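Local coordinates for protein YECBM32 (Yersinia enterocolitica, PDB 2JDA) that binds polygalacturonic acid, the backbone of pectin, as a periplasmic carbohydrate-binding module that carries a bound calcium ion, at residues 29-34 against 128-133; 11-16 against 44-49. All blocks are in the same frame, centred on the assembly; numbering follows the deposited sequence.

Interaction 1 (29-34 against 128-133); sequences IADGDV and INEIAI. With CA (calcium ion), chain C.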
ATOM      1  N   ILE A  29      -4.700  -5.532   5.466  1.00 10.15           N
ATOM      2  CA  ILE A  29      -4.045  -4.279   5.096  1.00 10.48           C
ATOM      3  C   ILE A  29      -4.981  -3.104   5.239  1.00 10.88           C
ATOM      4  O   ILE A  29      -4.519  -1.975   5.161  1.00 12.30           O
ATOM      5  CB  ILE A  29      -3.516  -4.398   3.610  1.00 10.52           C
ATOM      6  CG1 ILE A  29      -2.312  -3.511   3.415  1.00 10.89           C
ATOM      7  CG2 ILE A  29      -4.595  -4.094   2.590  1.00 10.49           C
ATOM      8  CD1 ILE A  29      -1.677  -3.646   2.039  1.00 11.45           C
ATOM      9  N   ALA A  30      -6.282  -3.357   5.412  1.00 11.72           N
ATOM     10  CA  ALA A  30      -7.289  -2.301   5.372  1.00 13.46           C
ATOM     11  C   ALA A  30      -8.322  -2.408   6.482  1.00 14.38           C
ATOM     12  O   ALA A  30      -9.459  -1.934   6.295  1.00 16.37           O
ATOM     13  CB  ALA A  30      -7.960  -2.293   4.026  1.00 14.48           C
ATOM     14  N   ASP A  31      -7.934  -3.013   7.611  1.00 13.78           N
ATOM     15  CA  ASP A  31      -8.889  -3.293   8.706  1.00 15.09           C
ATOM     16  C   ASP A  31      -8.841  -2.284   9.807  1.00 16.59           C
ATOM     17  O   ASP A  31      -9.563  -2.427  10.806  1.00 19.41           O
ATOM     18  CB  ASP A  31      -8.708  -4.708   9.259  1.00 14.16           C
ATOM     19  CG  ASP A  31      -7.358  -4.969   9.819  1.00 13.04           C
ATOM     20  OD1 ASP A  31      -6.466  -4.066   9.814  1.00 14.80           O
ATOM     21  OD2 ASP A  31      -7.113  -6.045  10.390  1.00 15.99           O
ATOM     22  N   GLY A  32      -8.028  -1.253   9.642  1.00 16.77           N
ATOM     23  CA  GLY A  32      -7.939  -0.212  10.650  1.00 18.42           C
ATOM     24  C   GLY A  32      -7.153  -0.583  11.876  1.00 19.04           C
ATOM     25  O   GLY A  32      -7.088   0.185  12.863  1.00 21.77           O
ATOM     26  N   ASP A  33      -6.453  -1.700  11.823  1.00 18.11           N
ATOM     27  CA  ASP A  33      -5.700  -2.202  12.943  1.00 17.48           C
ATOM     28  C   ASP A  33      -4.200  -2.328  12.546  1.00 17.38           C
ATOM     29  O   ASP A  33      -3.860  -3.201  11.743  1.00 16.40           O
ATOM     30  CB  ASP A  33      -6.302  -3.552  13.327  1.00 18.71           C
ATOM     31  CG  ASP A  33      -5.703  -4.144  14.574  1.00 18.76           C
ATOM     32  OD1 ASP A  33      -4.653  -3.656  15.051  1.00 20.62           O
ATOM     33  OD2 ASP A  33      -6.237  -5.110  15.155  1.00 21.17           O
ATOM     34  N   VAL A  34      -3.323  -1.491  13.084  1.00 17.59           N
ATOM     35  CA  VAL A  34      -1.921  -1.571  12.726  1.00 18.54           C
ATOM     36  C   VAL A  34      -1.238  -2.829  13.246  1.00 17.29           C
ATOM     37  O   VAL A  34      -0.109  -3.096  12.860  1.00 17.61           O
ATOM     38  CB  VAL A  34      -1.120  -0.333  13.186  1.00 19.37           C
ATOM     39  CG1 VAL A  34      -1.642   0.877  12.446  1.00 21.81           C
ATOM     40  CG2 VAL A  34      -1.155  -0.210  14.704  1.00 20.20           C
ATOM     41  N   ILE A 128       2.832  -5.217   5.140  1.00 10.42           N
ATOM     42  CA  ILE A 128       2.201  -3.912   5.307  1.00  9.70           C
ATOM     43  C   ILE A 128       1.127  -4.015   6.375  1.00 10.30           C
ATOM     44  O   ILE A 128       0.211  -4.804   6.248  1.00 10.32           O
ATOM     45  CB  ILE A 128       1.649  -3.360   3.971  1.00 11.08           C
ATOM     46  CG1 ILE A 128       2.773  -3.231   2.938  1.00 11.72           C
ATOM     47  CG2 ILE A 128       0.996  -2.052   4.219  1.00 10.92           C
ATOM     48  CD1 ILE A 128       2.314  -2.930   1.476  1.00 11.73           C
ATOM     49  N   ASN A 129       1.256  -3.194   7.418  1.00 10.57           N
ATOM     50  CA  ASN A 129       0.257  -3.198   8.484  1.00 11.28           C
ATOM     51  C   ASN A 129      -1.045  -2.549   8.056  1.00 11.22           C
ATOM     52  O   ASN A 129      -2.154  -3.018   8.393  1.00 12.35           O
ATOM     53  CB  ASN A 129       0.779  -2.473   9.724  1.00 11.76           C
ATOM     54  CG  ASN A 129       2.012  -3.108  10.351  1.00 13.40           C
ATOM     55  OD1 ASN A 129       2.286  -4.293  10.196  1.00 15.15           O
ATOM     56  ND2 ASN A 129       2.804  -2.273  11.089  1.00 15.71           N
ATOM     57  N   GLU A 130      -0.959  -1.430   7.336  1.00 12.01           N
ATOM     58  CA  GLU A 130      -2.141  -0.678   6.988  1.00 13.14           C
ATOM     59  C   GLU A 130      -1.836   0.231   5.791  1.00 12.10           C
ATOM     60  O   GLU A 130      -0.719   0.707   5.563  1.00 12.07           O
ATOM     61  CB  GLU A 130      -2.562   0.177   8.188  1.00 14.31           C
ATOM     62  CG  GLU A 130      -4.004   0.526   8.226  1.00 20.75           C
ATOM     63  CD  GLU A 130      -4.985  -0.624   8.472  1.00 17.17           C
ATOM     64  OE1 GLU A 130      -4.743  -1.751   9.017  1.00 17.28           O
ATOM     65  OE2 GLU A 130      -6.049  -0.379   7.993  1.00 20.89           O
ATOM     66  N   ILE A 131      -2.861   0.371   4.961  1.00 12.64           N
ATOM     67  CA  ILE A 131      -2.904   1.334   3.904  1.00 13.33           C
ATOM     68  C   ILE A 131      -4.242   2.032   3.961  1.00 13.52           C
ATOM     69  O   ILE A 131      -5.285   1.428   4.185  1.00 14.01           O
ATOM     70  CB  ILE A 131      -2.688   0.642   2.564  1.00 13.89           C
ATOM     71  CG1 ILE A 131      -2.390   1.621   1.448  1.00 18.62           C
ATOM     72  CG2 ILE A 131      -3.804  -0.208   2.233  1.00 17.07           C
ATOM     73  CD1 ILE A 131      -1.333   0.993   0.489  1.00 23.14           C
ATOM     74  N   ALA A 132      -4.228   3.320   3.685  1.00 12.61           N
ATOM     75  CA  ALA A 132      -5.485   4.072   3.558  1.00 12.55           C
ATOM     76  C   ALA A 132      -5.350   5.053   2.384  1.00 11.82           C
ATOM     77  O   ALA A 132      -4.231   5.472   2.041  1.00 13.35           O
ATOM     78  CB  ALA A 132      -5.831   4.791   4.829  1.00 13.71           C
ATOM     79  N   ILE A 133      -6.466   5.441   1.813  1.00 12.77           N
ATOM     80  CA  ILE A 133      -6.499   6.320   0.644  1.00 12.88           C
ATOM     81  C   ILE A 133      -7.187   7.627   1.087  1.00 13.21           C
ATOM     82  O   ILE A 133      -8.225   7.612   1.721  1.00 14.08           O
ATOM     83  CB  ILE A 133      -7.274   5.670  -0.476  1.00 13.03           C
ATOM     84  CG1 ILE A 133      -6.730   4.246  -0.817  1.00 18.10           C
ATOM     85  CG2 ILE A 133      -7.395   6.614  -1.647  1.00 15.19           C
ATOM     86  CD1 ILE A 133      -5.417   4.246  -1.210  1.00 21.13           C
TER
HETATM   87 CA    CA C1146      -3.974  -3.996   9.586  1.00 11.95          CA
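Asp31 and Glu130 meet at a calcium ion, each giving one carboxylate oxygen. Asp31 OD1 binds the ion at 2.5 Å and Glu130 OE1 at 2.4 Å, and the two carboxylates lie nearly coplanar, 3° apart. These oxygens stand close together, a proximity the cation would offset. The backbone oxygens of Asp33 and Asn129 are further ligands, and Asn28 and Thr36 complete the site.

Hydrogen bonds fix the ligands. The Glu130 chain bends at chi2 (68°), which turns CD back toward the loop, and its second oxygen, OE2, takes the N-H of Gly32 at 2.7 Å from 40° above the carboxylate plane. Gly32, at positive phi, suits the tight turn here. Asp31 OD1 also accepts from Asp33 N at 3.1 Å, closing an Asx turn, while Lys35 pairs with the carboxylate of Asp33. Farther in, Ile131 N donates to Ile29 O at 2.9 Å.

On the inner side the contact is apolar. Ile29 CG1, anti to its backbone N, lies 3.7 Å from Ile128 CG2 and also touches Ile131 CG2; branched isoleucines suit this buried place.

Asn129 and Glu130 form a classic beta bulge opposite Val62, and the whole is consistent with the structural calcium site found in many family 32 modules of the F5/8 type C beta-sandwich fold.

Interaction 2 (11-16 against 44-49); sequences VAVTAS and SWVQLE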
ATOM      1  N   VAL A  11     -13.495  -1.371  -0.313  1.00 16.00           N
ATOM      2  CA  VAL A  11     -14.525  -2.429  -0.228  1.00 16.79           C
ATOM      3  C   VAL A  11     -14.042  -3.834  -0.523  1.00 15.63           C
ATOM      4  O   VAL A  11     -14.676  -4.804  -0.133  1.00 16.72           O
ATOM      5  CB  VAL A  11     -15.730  -2.167  -1.155  1.00 17.10           C
ATOM      6  CG1 VAL A  11     -16.399  -0.896  -0.754  1.00 19.35           C
ATOM      7  CG2 VAL A  11     -15.379  -2.157  -2.638  1.00 16.60           C
ATOM      8  N   ALA A  12     -12.874  -3.975  -1.117  1.00 14.61           N
ATOM      9  CA  ALA A  12     -12.375  -5.297  -1.479  1.00 13.94           C
ATOM     10  C   ALA A  12     -10.874  -5.201  -1.632  1.00 13.53           C
ATOM     11  O   ALA A  12     -10.372  -4.214  -2.143  1.00 14.05           O
ATOM     12  CB  ALA A  12     -13.002  -5.776  -2.728  1.00 14.62           C
ATOM     13  N   VAL A  13     -10.196  -6.213  -1.143  1.00 10.93           N
ATOM     14  CA  VAL A  13      -8.752  -6.330  -1.264  1.00 10.60           C
ATOM     15  C   VAL A  13      -8.460  -7.686  -1.873  1.00 11.17           C
ATOM     16  O   VAL A  13      -9.073  -8.700  -1.466  1.00 12.15           O
ATOM     17  CB  VAL A  13      -8.016  -6.203   0.087  1.00 10.30           C
ATOM     18  CG1 VAL A  13      -6.497  -6.336  -0.098  1.00 12.03           C
ATOM     19  CG2 VAL A  13      -8.371  -4.934   0.770  1.00 11.35           C
ATOM     20  N   THR A  14      -7.530  -7.729  -2.820  1.00  9.91           N
ATOM     21  CA  THR A  14      -7.043  -8.980  -3.394  1.00 10.06           C
ATOM     22  C   THR A  14      -5.528  -8.917  -3.376  1.00  9.80           C
ATOM     23  O   THR A  14      -4.932  -7.840  -3.295  1.00  9.80           O
ATOM     24  CB  THR A  14      -7.584  -9.242  -4.802  1.00 10.90           C
ATOM     25  OG1 THR A  14      -7.303  -8.109  -5.639  1.00 11.92           O
ATOM     26  CG2 THR A  14      -9.063  -9.429  -4.799  1.00 12.10           C
ATOM     27  N   ALA A  15      -4.885 -10.051  -3.521  1.00 10.26           N
ATOM     28  CA  ALA A  15      -3.431 -10.085  -3.562  1.00  9.87           C
ATOM     29  C   ALA A  15      -2.894 -11.288  -4.345  1.00  9.74           C
ATOM     30  O   ALA A  15      -3.589 -12.289  -4.547  1.00 10.50           O
ATOM     31  CB  ALA A  15      -2.861 -10.070  -2.155  1.00 10.20           C
ATOM     32  N   SER A  16      -1.621 -11.193  -4.736  1.00  9.26           N
ATOM     33  CA  SER A  16      -0.940 -12.272  -5.388  1.00 10.06           C
ATOM     34  C   SER A  16      -0.844 -13.512  -4.506  1.00 10.90           C
ATOM     35  O   SER A  16      -0.812 -14.621  -5.036  1.00 11.37           O
ATOM     36  CB  SER A  16       0.482 -11.844  -5.731  1.00 10.84           C
ATOM     37  OG  SER A  16       1.184 -11.388  -4.631  1.00 10.91           O
ATOM     38  N   SER A  44       5.272  -9.455  -5.433  1.00  9.73           N
ATOM     39  CA  SER A  44       3.903  -9.657  -5.034  1.00 10.05           C
ATOM     40  C   SER A  44       3.066  -8.432  -5.449  1.00  8.75           C
ATOM     41  O   SER A  44       3.612  -7.423  -5.961  1.00  9.18           O
ATOM     42  CB  SER A  44       3.854  -9.863  -3.547  1.00 10.14           C
ATOM     43  OG  SER A  44       4.601 -10.988  -3.147  1.00 12.57           O
ATOM     44  N   TRP A  45       1.785  -8.486  -5.195  1.00  9.40           N
ATOM     45  CA  TRP A  45       0.932  -7.312  -5.387  1.00  9.74           C
ATOM     46  C   TRP A  45      -0.236  -7.413  -4.450  1.00  9.30           C
ATOM     47  O   TRP A  45      -0.657  -8.491  -4.062  1.00  9.51           O
ATOM     48  CB  TRP A  45       0.462  -7.116  -6.857  1.00  9.11           C
ATOM     49  CG  TRP A  45      -0.232  -8.271  -7.458  1.00 10.50           C
ATOM     50  CD1 TRP A  45       0.337  -9.295  -8.147  1.00  9.68           C
ATOM     51  CD2 TRP A  45      -1.605  -8.636  -7.270  1.00  8.93           C
ATOM     52  NE1 TRP A  45      -0.619 -10.242  -8.457  1.00 11.31           N
ATOM     53  CE2 TRP A  45      -1.816  -9.856  -7.922  1.00  9.13           C
ATOM     54  CE3 TRP A  45      -2.699  -8.022  -6.642  1.00  9.44           C
ATOM     55  CZ2 TRP A  45      -3.050 -10.488  -7.953  1.00 10.10           C
ATOM     56  CZ3 TRP A  45      -3.935  -8.640  -6.709  1.00  9.80           C
ATOM     57  CH2 TRP A  45      -4.099  -9.870  -7.348  1.00 11.44           C
ATOM     58  N   VAL A  46      -0.766  -6.247  -4.075  1.00  8.97           N
ATOM     59  CA  VAL A  46      -1.997  -6.115  -3.301  1.00  9.09           C
ATOM     60  C   VAL A  46      -2.814  -5.019  -3.947  1.00  8.95           C
ATOM     61  O   VAL A  46      -2.268  -3.962  -4.325  1.00 10.04           O
ATOM     62  CB  VAL A  46      -1.679  -5.875  -1.813  1.00  9.10           C
ATOM     63  CG1 VAL A  46      -0.877  -4.593  -1.553  1.00 10.59           C
ATOM     64  CG2 VAL A  46      -2.985  -5.875  -0.998  1.00  9.55           C
ATOM     65  N   GLN A  47      -4.100  -5.301  -4.136  1.00  9.36           N
ATOM     66  CA  GLN A  47      -4.994  -4.440  -4.915  1.00  8.60           C
ATOM     67  C   GLN A  47      -6.183  -4.047  -4.080  1.00  9.03           C
ATOM     68  O   GLN A  47      -6.828  -4.872  -3.473  1.00 10.28           O
ATOM     69  CB  GLN A  47      -5.431  -5.143  -6.182  1.00  9.96           C
ATOM     70  CG  GLN A  47      -6.412  -4.374  -7.054  1.00 10.59           C
ATOM     71  CD  GLN A  47      -6.768  -5.141  -8.297  1.00 11.24           C
ATOM     72  OE1 GLN A  47      -5.884  -5.410  -9.101  1.00 13.63           O
ATOM     73  NE2 GLN A  47      -8.049  -5.538  -8.445  1.00 14.31           N
ATOM     74  N   LEU A  48      -6.422  -2.753  -4.019  1.00  9.85           N
ATOM     75  CA  LEU A  48      -7.463  -2.105  -3.228  1.00  9.96           C
ATOM     76  C   LEU A  48      -8.552  -1.645  -4.163  1.00 10.66           C
ATOM     77  O   LEU A  48      -8.274  -0.869  -5.113  1.00 11.48           O
ATOM     78  CB  LEU A  48      -6.898  -0.921  -2.467  1.00 10.97           C
ATOM     79  CG  LEU A  48      -5.630  -1.173  -1.705  1.00 13.79           C
ATOM     80  CD1 LEU A  48      -5.086   0.129  -1.153  1.00 18.26           C
ATOM     81  CD2 LEU A  48      -5.811  -2.208  -0.631  1.00 16.32           C
ATOM     82  N   GLU A  49      -9.769  -2.125  -3.958  1.00 11.74           N
ATOM     83  CA  GLU A  49     -10.930  -1.660  -4.720  1.00 12.90           C
ATOM     84  C   GLU A  49     -11.721  -0.733  -3.849  1.00 12.36           C
ATOM     85  O   GLU A  49     -12.048  -1.074  -2.708  1.00 13.67           O
ATOM     86  CB  GLU A  49     -11.816  -2.844  -5.150  1.00 13.49           C
ATOM     87  CG  GLU A  49     -13.060  -2.424  -5.935  1.00 14.63           C
ATOM     88  CD  GLU A  49     -13.945  -3.594  -6.321  1.00 18.71           C
ATOM     89  OE1 GLU A  49     -13.421  -4.743  -6.439  1.00 19.65           O
ATOM     90  OE2 GLU A  49     -15.158  -3.318  -6.587  1.00 22.04           O
TER
HETATM   91  O   HOH W   1      -8.931  -5.851  -5.303  1.00 13.86           O
HETATM   92  O   HOH W   2       2.873 -13.135  -3.624  1.00 15.82           O
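Val13 and Val46 make the apolar centre, with Val13 CG1 3.7 Å from Val46 CG2 as the side chains cross. Val13 CG1 stands anti to its backbone N (chi1 180°), while CG2 reaches Leu48 CD2 at 4.0 Å. Small Ala15 follows on the same face, beside Val46, and Trp38 covers this end; beta-branched valines suit the extended backbone.

Strands 11-15 and 44-49 run antiparallel, 166° apart. Ala12 with Glu49 and Thr14 with Gln47 are hydrogen-bonded pairs; Glu49 N to Ala12 O is nearly straight (171° at the hydrogen). A classic beta bulge sets Val11 and Ala12 opposite Glu49.

On the other face, Trp45 lies across the end of strand 11-15. Ser16 CB sits over its five-membered ring, 3.6 Å from the centroid, a CH-pi contact, and Thr14 OG1 meets the ring edge in plane. Ser16 OG accepts from Trp45 N at 3.0 Å, and a water joins it to Ser44 OG, which is also hydrogen-bonded to Gly42 O. A second water hydrogen-bonds Thr14 OG1 (2.8 Å) and donates to Gln47 O.

The chemistry thus implies a two-sided edge of the sheet: hydrocarbon packed toward the protein interior, and on the other side an indole among polar groups, with the Thr14 hydroxyl and Gln47 linked by water.

How the interactions relate
Interaction 1 and interaction 2 meet in the core of the sandwich, their centres about 12 Å apart. Ile131 CG2 packs on Leu48 CD1 at 3.6 Å and Ile29 CD1 on Val46 CG1 at 3.8 Å, while Ile29 CG2 reaches Val13 CG1 at 4.0 Å. Residue Ile29 therefore touches both strands of interaction 2 from the start of the calcium-binding loop. The segments alternate along the chain, in the order 11-16, 29-34, 44-49, 128-133, so the loop after strand 10-15 passes to the other sheet before strand 44-50 returns. The side chain of Val13 lies about 10 Å from the calcium ion, which places interaction 2 outside the metal site, though the two contacts share the apolar core beside it.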